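Local atomic coordinates of glycoside hydrolase YxiA (Bacillus licheniformis, PDB entry 3LV4), a protein that probably hydrolyses the alpha-1,5-linked L-arabinose backbone of arabinan as a calcium-containing glycoside hydrolase of family 43. Residues A[12-17]-A[316-321]; A[287-292]-A[307-312]. All blocks are in the same frame, centred on the assembly; numbering follows the deposited sequence.

Both contacts are buried near the middle of a five-bladed beta-propeller, and both use the blade built from strands 285-296, 303-310, 319-327 and 333-335. Interaction 2 lies within that blade: it pairs two consecutive antiparallel strands through backbone hydrogen bonds, with a bulge and a calcium-bound histidine. Interaction 1 brings the N-terminal 12-17 loop against the start of the third strand, and relies on side chains and bridging waters, with no clear direct hydrogen bond across it. The two meet where His14 stacks on His308 and where the Arg310 NE to Glu316 OE1 salt bridge joins them. Interaction 1 reaches the partly exposed Thr12 and His318; interaction 2 is more thoroughly enclosed.

Interaction 1 (A[12-17]-A[316-321]); sequences TVHDPS and EEHEVR
Thr12 meets His318 through its methyl group: CG2 stands anti to the backbone N (OG1 chi1 -60°) and comes within 3.3 Å of His318 CE1, approaching the ring obliquely. Its hydroxyl turns to a water that donates to His318 O at 2.8 Å, so a single solvent molecule ties the threonine to the histidine backbone. At Val13 a second water takes over. It accepts from Val13 N at 2.8 Å and sits in the plane of the His318 ring, 2.8 Å from His318 ND1, so that one water joins the loop backbone to the edge of the imidazole. The valine side chain lies alongside Val320, both pointing the same way, with Val13 CB 3.6 Å from Val320 CG2. This apolar patch is continued by Val27 on strand 24-29.

His14 makes the aromatic part of the contact, a T-shaped pair with His318. Its edge points into the His318 face, ring centres 4.5 Å apart and planes at 81°, and ND1 hangs 3.3 Å above the middle of the His318 ring. With chi1 at 59°, His318 CG stands between its own backbone N and carbonyl carbon, and from there the ring presents that face. Asp15, the predicted proton acceptor, bonds through OD2 to Ser30 and weakly through OD1 to His308, while Pro16 leans on Val27 and Ile306 ahead of strand 17-21, the first strand of the first propeller blade.

The contact joins the loop before the first blade to the last blade, beside the predicted catalytic aspartate. Its chemistry is apolar and aromatic, with two waters joining the polar edges, and His14, itself stacked on His308, carries the aromatic packing on from His318 into the blade.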
loop_
_atom_site.group_PDB
_atom_site.type_symbol
_atom_site.label_atom_id
_atom_site.label_comp_id
_atom_site.label_asym_id
_atom_site.label_seq_id
_atom_site.Cartn_x
_atom_site.Cartn_y
_atom_site.Cartn_z
ATOM N N THR A 12 13.425 6.298 7.418
ATOM C CA THR A 12 12.133 6.777 7.860
ATOM C C THR A 12 11.521 7.600 6.738
ATOM O O THR A 12 11.991 8.703 6.428
ATOM C CB THR A 12 12.282 7.594 9.153
ATOM O OG1 THR A 12 12.854 6.756 10.167
ATOM C CG2 THR A 12 10.942 8.103 9.631
ATOM N N VAL A 13 10.501 7.028 6.096
ATOM C CA VAL A 13 9.825 7.668 4.974
ATOM C C VAL A 13 8.360 7.286 5.067
ATOM O O VAL A 13 7.983 6.162 4.734
ATOM C CB VAL A 13 10.386 7.202 3.593
ATOM C CG1 VAL A 13 9.604 7.843 2.440
ATOM C CG2 VAL A 13 11.857 7.534 3.464
ATOM N N HIS A 14 7.539 8.217 5.540
ATOM C CA HIS A 14 6.107 7.962 5.695
ATOM C C HIS A 14 5.426 7.943 4.322
ATOM O O HIS A 14 5.712 8.791 3.474
ATOM C CB HIS A 14 5.489 9.049 6.584
ATOM C CG HIS A 14 4.279 8.600 7.344
ATOM N ND1 HIS A 14 4.357 7.930 8.549
ATOM C CD2 HIS A 14 2.956 8.745 7.083
ATOM C CE1 HIS A 14 3.140 7.673 8.992
ATOM N NE2 HIS A 14 2.271 8.156 8.119
ATOM N N ASP A 15 4.540 6.970 4.102
ATOM C CA ASP A 15 3.775 6.887 2.856
ATOM C C ASP A 15 4.676 6.738 1.620
ATOM O O ASP A 15 4.542 7.484 0.643
ATOM C CB ASP A 15 2.907 8.144 2.707
ATOM C CG ASP A 15 2.158 8.483 3.984
ATOM O OD1 ASP A 15 1.499 7.574 4.555
ATOM O OD2 ASP A 15 2.231 9.655 4.426
ATOM N N PRO A 16 5.586 5.756 1.645
ATOM C CA PRO A 16 6.593 5.623 0.584
ATOM C C PRO A 16 6.000 5.274 -0.785
ATOM O O PRO A 16 5.194 4.336 -0.905
ATOM C CB PRO A 16 7.460 4.460 1.082
ATOM C CG PRO A 16 6.494 3.636 1.893
ATOM C CD PRO A 16 5.675 4.666 2.630
ATOM N N SER A 17 6.411 6.019 -1.806
ATOM C CA SER A 17 6.011 5.741 -3.185
ATOM C C SER A 17 7.247 5.363 -4.008
ATOM O O SER A 17 8.142 6.186 -4.234
ATOM C CB SER A 17 5.281 6.944 -3.797
ATOM O OG SER A 17 4.450 6.549 -4.881
ATOM N N GLU A 316 5.072 6.124 18.029
ATOM C CA GLU A 316 4.776 6.525 16.657
ATOM C C GLU A 316 5.982 6.409 15.727
ATOM O O GLU A 316 5.927 6.866 14.587
ATOM C CB GLU A 316 4.198 7.944 16.614
ATOM C CG GLU A 316 2.757 8.043 17.118
ATOM C CD GLU A 316 1.755 7.423 16.157
ATOM O OE1 GLU A 316 1.584 7.961 15.041
ATOM O OE2 GLU A 316 1.123 6.412 16.516
ATOM N N GLU A 317 7.066 5.799 16.206
ATOM C CA GLU A 317 8.226 5.552 15.342
ATOM C C GLU A 317 7.826 4.687 14.152
ATOM O O GLU A 317 7.094 3.703 14.305
ATOM C CB GLU A 317 9.348 4.848 16.109
ATOM C CG GLU A 317 9.950 5.671 17.233
ATOM C CD GLU A 317 10.974 4.897 18.049
ATOM O OE1 GLU A 317 11.427 3.815 17.597
ATOM O OE2 GLU A 317 11.322 5.378 19.151
ATOM N N HIS A 318 8.312 5.042 12.968
ATOM C CA HIS A 318 8.009 4.266 11.772
ATOM C C HIS A 318 9.239 4.145 10.878
ATOM O O HIS A 318 10.144 4.995 10.913
ATOM C CB HIS A 318 6.829 4.877 11.012
ATOM C CG HIS A 318 7.058 6.291 10.578
ATOM N ND1 HIS A 318 7.602 6.613 9.354
ATOM C CD2 HIS A 318 6.831 7.466 11.214
ATOM C CE1 HIS A 318 7.694 7.930 9.250
ATOM N NE2 HIS A 318 7.235 8.469 10.366
ATOM N N GLU A 319 9.272 3.069 10.100
ATOM C CA GLU A 319 10.332 2.819 9.132
ATOM C C GLU A 319 9.713 2.201 7.887
ATOM O O GLU A 319 8.574 1.723 7.916
ATOM C CB GLU A 319 11.378 1.855 9.700
ATOM C CG GLU A 319 12.112 2.381 10.925
ATOM C CD GLU A 319 13.048 1.353 11.529
ATOM O OE1 GLU A 319 13.100 0.221 11.025
ATOM O OE2 GLU A 319 13.738 1.673 12.513
ATOM N N VAL A 320 10.476 2.204 6.802
ATOM C CA VAL A 320 10.070 1.576 5.560
ATOM C C VAL A 320 10.303 0.077 5.657
ATOM O O VAL A 320 11.326 -0.367 6.190
ATOM C CB VAL A 320 10.898 2.119 4.373
ATOM C CG1 VAL A 320 10.582 1.338 3.103
ATOM C CG2 VAL A 320 10.633 3.614 4.175
ATOM N N ARG A 321 9.341 -0.702 5.166
ATOM C CA ARG A 321 9.511 -2.145 5.055
ATOM C C ARG A 321 9.169 -2.577 3.640
ATOM O O ARG A 321 8.356 -1.945 2.959
ATOM C CB ARG A 321 8.636 -2.896 6.073
ATOM C CG ARG A 321 9.141 -2.837 7.523
ATOM C CD ARG A 321 10.496 -3.548 7.668
ATOM N NE ARG A 321 10.976 -3.627 9.052
ATOM C CZ ARG A 321 11.645 -2.655 9.676
ATOM N NH1 ARG A 321 11.901 -1.503 9.054
ATOM N NH2 ARG A 321 12.050 -2.825 10.926
HETATM O O HOH W 1 12.030 6.213 12.507
HETATM O O HOH W 2 8.936 5.115 7.381
#

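Interaction 2 (A[287-292]-A[307-312]); sequences VSPGHN and FHTRFP. With CA (calcium ion), chain C.
Phe307 packs against Pro289, with its CE2 3.8 Å from Pro289 CB, while its CB lies beside Gly290 O and Asn292 CB. Met275 and Ile231 of the preceding blade also touch its side chain.

His308 and Gly290 form an antiparallel hydrogen-bonded pair, Gly290 N reaching His308 O at 3.0 Å and His308 N returning a bond to Gly290 O. With chi1 at 67° the imidazole folds back over its partner strand, placing Gly290 O 3.6 Å above the centre of the ring. Next along that strand, His291 touches His308 NE2 with its CB, then extends away to bind calcium through NE2 at 2.6 Å. One water of the calcium shell donates to Asn292 O, and a second lies close to the same oxygen. An alanine in place of His308 would probably uncover the Gly290 carbonyl, deprive His14 of its stacking partner and leave Asp15 OD1 without its weak bond.

These strands, 285-296 and 303-310, make the first hairpin of a propeller blade, the inner strand carrying the metal ligand toward the central axis. Between Gly290 and Val287 the register slips by one residue, a beta bulge.

Thr309 lies opposite the bulge: its OG1 sits over Pro289 CB and donates in the carbonyl plane to Arg310 O at 2.9 Å. That same oxygen accepts Val287 N, 2.8 Å away and well above the plane, so two donors grip it. Arg310 N bonds back to Val287 O, and the Arg310 side chain leads away to a salt bridge with Glu316. After Phe311, Pro312 closes the contact with CD 3.7 Å from Val287 CG2.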
loop_
_atom_site.group_PDB
_atom_site.type_symbol
_atom_site.label_atom_id
_atom_site.label_comp_id
_atom_site.label_asym_id
_atom_site.label_seq_id
_atom_site.Cartn_x
_atom_site.Cartn_y
_atom_site.Cartn_z
ATOM N N VAL A 287 2.746 -2.539 13.750
ATOM C CA VAL A 287 1.542 -1.824 14.154
ATOM C C VAL A 287 1.206 -0.822 13.053
ATOM O O VAL A 287 2.081 -0.089 12.590
ATOM C CB VAL A 287 1.756 -1.069 15.499
ATOM C CG1 VAL A 287 0.575 -0.156 15.815
ATOM C CG2 VAL A 287 1.971 -2.056 16.630
ATOM N N SER A 288 -0.057 -0.802 12.633
ATOM C CA SER A 288 -0.502 0.050 11.525
ATOM C C SER A 288 0.405 0.042 10.286
ATOM O O SER A 288 0.777 1.098 9.778
ATOM C CB SER A 288 -0.733 1.487 12.003
ATOM O OG SER A 288 -1.872 1.559 12.857
ATOM N N PRO A 289 0.752 -1.152 9.779
ATOM C CA PRO A 289 1.500 -1.168 8.515
ATOM C C PRO A 289 0.585 -0.693 7.380
ATOM O O PRO A 289 -0.565 -1.124 7.308
ATOM C CB PRO A 289 1.867 -2.650 8.352
ATOM C CG PRO A 289 0.775 -3.386 9.090
ATOM C CD PRO A 289 0.454 -2.510 10.274
ATOM N N GLY A 290 1.063 0.194 6.514
ATOM C CA GLY A 290 0.199 0.712 5.470
ATOM C C GLY A 290 0.773 1.835 4.624
ATOM O O GLY A 290 1.983 2.084 4.607
ATOM N N HIS A 291 -0.136 2.531 3.951
ATOM C CA HIS A 291 0.177 3.423 2.846
ATOM C C HIS A 291 1.285 2.873 1.959
ATOM O O HIS A 291 2.422 3.337 1.998
ATOM C CB HIS A 291 0.521 4.843 3.293
ATOM C CG HIS A 291 0.352 5.841 2.190
ATOM N ND1 HIS A 291 -0.522 6.904 2.272
ATOM C CD2 HIS A 291 0.886 5.888 0.947
ATOM C CE1 HIS A 291 -0.494 7.585 1.142
ATOM N NE2 HIS A 291 0.352 6.991 0.321
ATOM N N ASN A 292 0.936 1.881 1.158
ATOM C CA ASN A 292 1.929 1.172 0.385
ATOM C C ASN A 292 2.092 1.716 -1.015
ATOM O O ASN A 292 1.261 2.472 -1.518
ATOM C CB ASN A 292 1.563 -0.311 0.280
ATOM C CG ASN A 292 0.404 -0.553 -0.665
ATOM O OD1 ASN A 292 -0.758 -0.349 -0.303
ATOM N ND2 ASN A 292 0.712 -0.985 -1.888
ATOM N N PHE A 307 6.001 -0.256 2.079
ATOM C CA PHE A 307 5.083 0.427 2.990
ATOM C C PHE A 307 5.832 0.961 4.200
ATOM O O PHE A 307 7.011 0.653 4.398
ATOM C CB PHE A 307 3.944 -0.521 3.419
ATOM C CG PHE A 307 4.421 -1.812 4.043
ATOM C CD1 PHE A 307 4.894 -2.853 3.246
ATOM C CD2 PHE A 307 4.397 -1.982 5.421
ATOM C CE1 PHE A 307 5.337 -4.049 3.821
ATOM C CE2 PHE A 307 4.830 -3.174 6.007
ATOM C CZ PHE A 307 5.300 -4.208 5.209
ATOM N N HIS A 308 5.175 1.785 5.003
ATOM C CA HIS A 308 5.772 2.137 6.289
ATOM C C HIS A 308 5.041 1.368 7.367
ATOM O O HIS A 308 3.944 0.850 7.144
ATOM C CB HIS A 308 5.728 3.643 6.573
ATOM C CG HIS A 308 4.351 4.181 6.778
ATOM N ND1 HIS A 308 3.586 3.888 7.894
ATOM C CD2 HIS A 308 3.591 4.989 6.007
ATOM C CE1 HIS A 308 2.419 4.499 7.798
ATOM N NE2 HIS A 308 2.398 5.176 6.662
ATOM N N THR A 309 5.653 1.276 8.538
ATOM C CA THR A 309 4.981 0.616 9.637
ATOM C C THR A 309 5.474 1.150 10.963
ATOM O O THR A 309 6.604 1.616 11.070
ATOM C CB THR A 309 5.118 -0.925 9.561
ATOM O OG1 THR A 309 4.279 -1.529 10.556
ATOM C CG2 THR A 309 6.570 -1.371 9.772
ATOM N N ARG A 310 4.591 1.114 11.957
ATOM C CA ARG A 310 4.970 1.336 13.338
ATOM C C ARG A 310 5.217 -0.039 13.971
ATOM O O ARG A 310 5.129 -1.052 13.279
ATOM C CB ARG A 310 3.887 2.146 14.051
ATOM C CG ARG A 310 3.888 3.619 13.623
ATOM C CD ARG A 310 2.474 4.223 13.549
ATOM N NE ARG A 310 2.532 5.686 13.452
ATOM C CZ ARG A 310 2.733 6.363 12.322
ATOM N NH1 ARG A 310 2.869 5.721 11.166
ATOM N NH2 ARG A 310 2.797 7.689 12.350
ATOM N N PHE A 311 5.538 -0.079 15.263
ATOM C CA PHE A 311 6.027 -1.313 15.887
ATOM C C PHE A 311 5.514 -1.437 17.309
ATOM O O PHE A 311 5.433 -0.444 18.026
ATOM C CB PHE A 311 7.559 -1.318 15.957
ATOM C CG PHE A 311 8.233 -1.026 14.651
ATOM C CD1 PHE A 311 8.657 0.265 14.351
ATOM C CD2 PHE A 311 8.462 -2.040 13.732
ATOM C CE1 PHE A 311 9.290 0.544 13.147
ATOM C CE2 PHE A 311 9.095 -1.775 12.528
ATOM C CZ PHE A 311 9.509 -0.476 12.230
ATOM N N PRO A 312 5.195 -2.668 17.739
ATOM C CA PRO A 312 4.698 -2.808 19.105
ATOM C C PRO A 312 5.646 -2.166 20.100
ATOM O O PRO A 312 6.847 -2.427 20.047
ATOM C CB PRO A 312 4.665 -4.325 19.300
ATOM C CG PRO A 312 4.402 -4.856 17.905
ATOM C CD PRO A 312 5.176 -3.944 17.000
HETATM CA CA CA C . 0.950 6.876 -2.201
HETATM O O HOH W 3 -0.193 4.695 -2.138
HETATM O O HOH W 4 2.627 5.077 -1.893
HETATM O O HOH W 5 -1.396 7.144 -3.072
HETATM O O HOH W 6 0.484 9.252 -2.684
HETATM O O HOH W 7 1.741 6.843 -4.504
#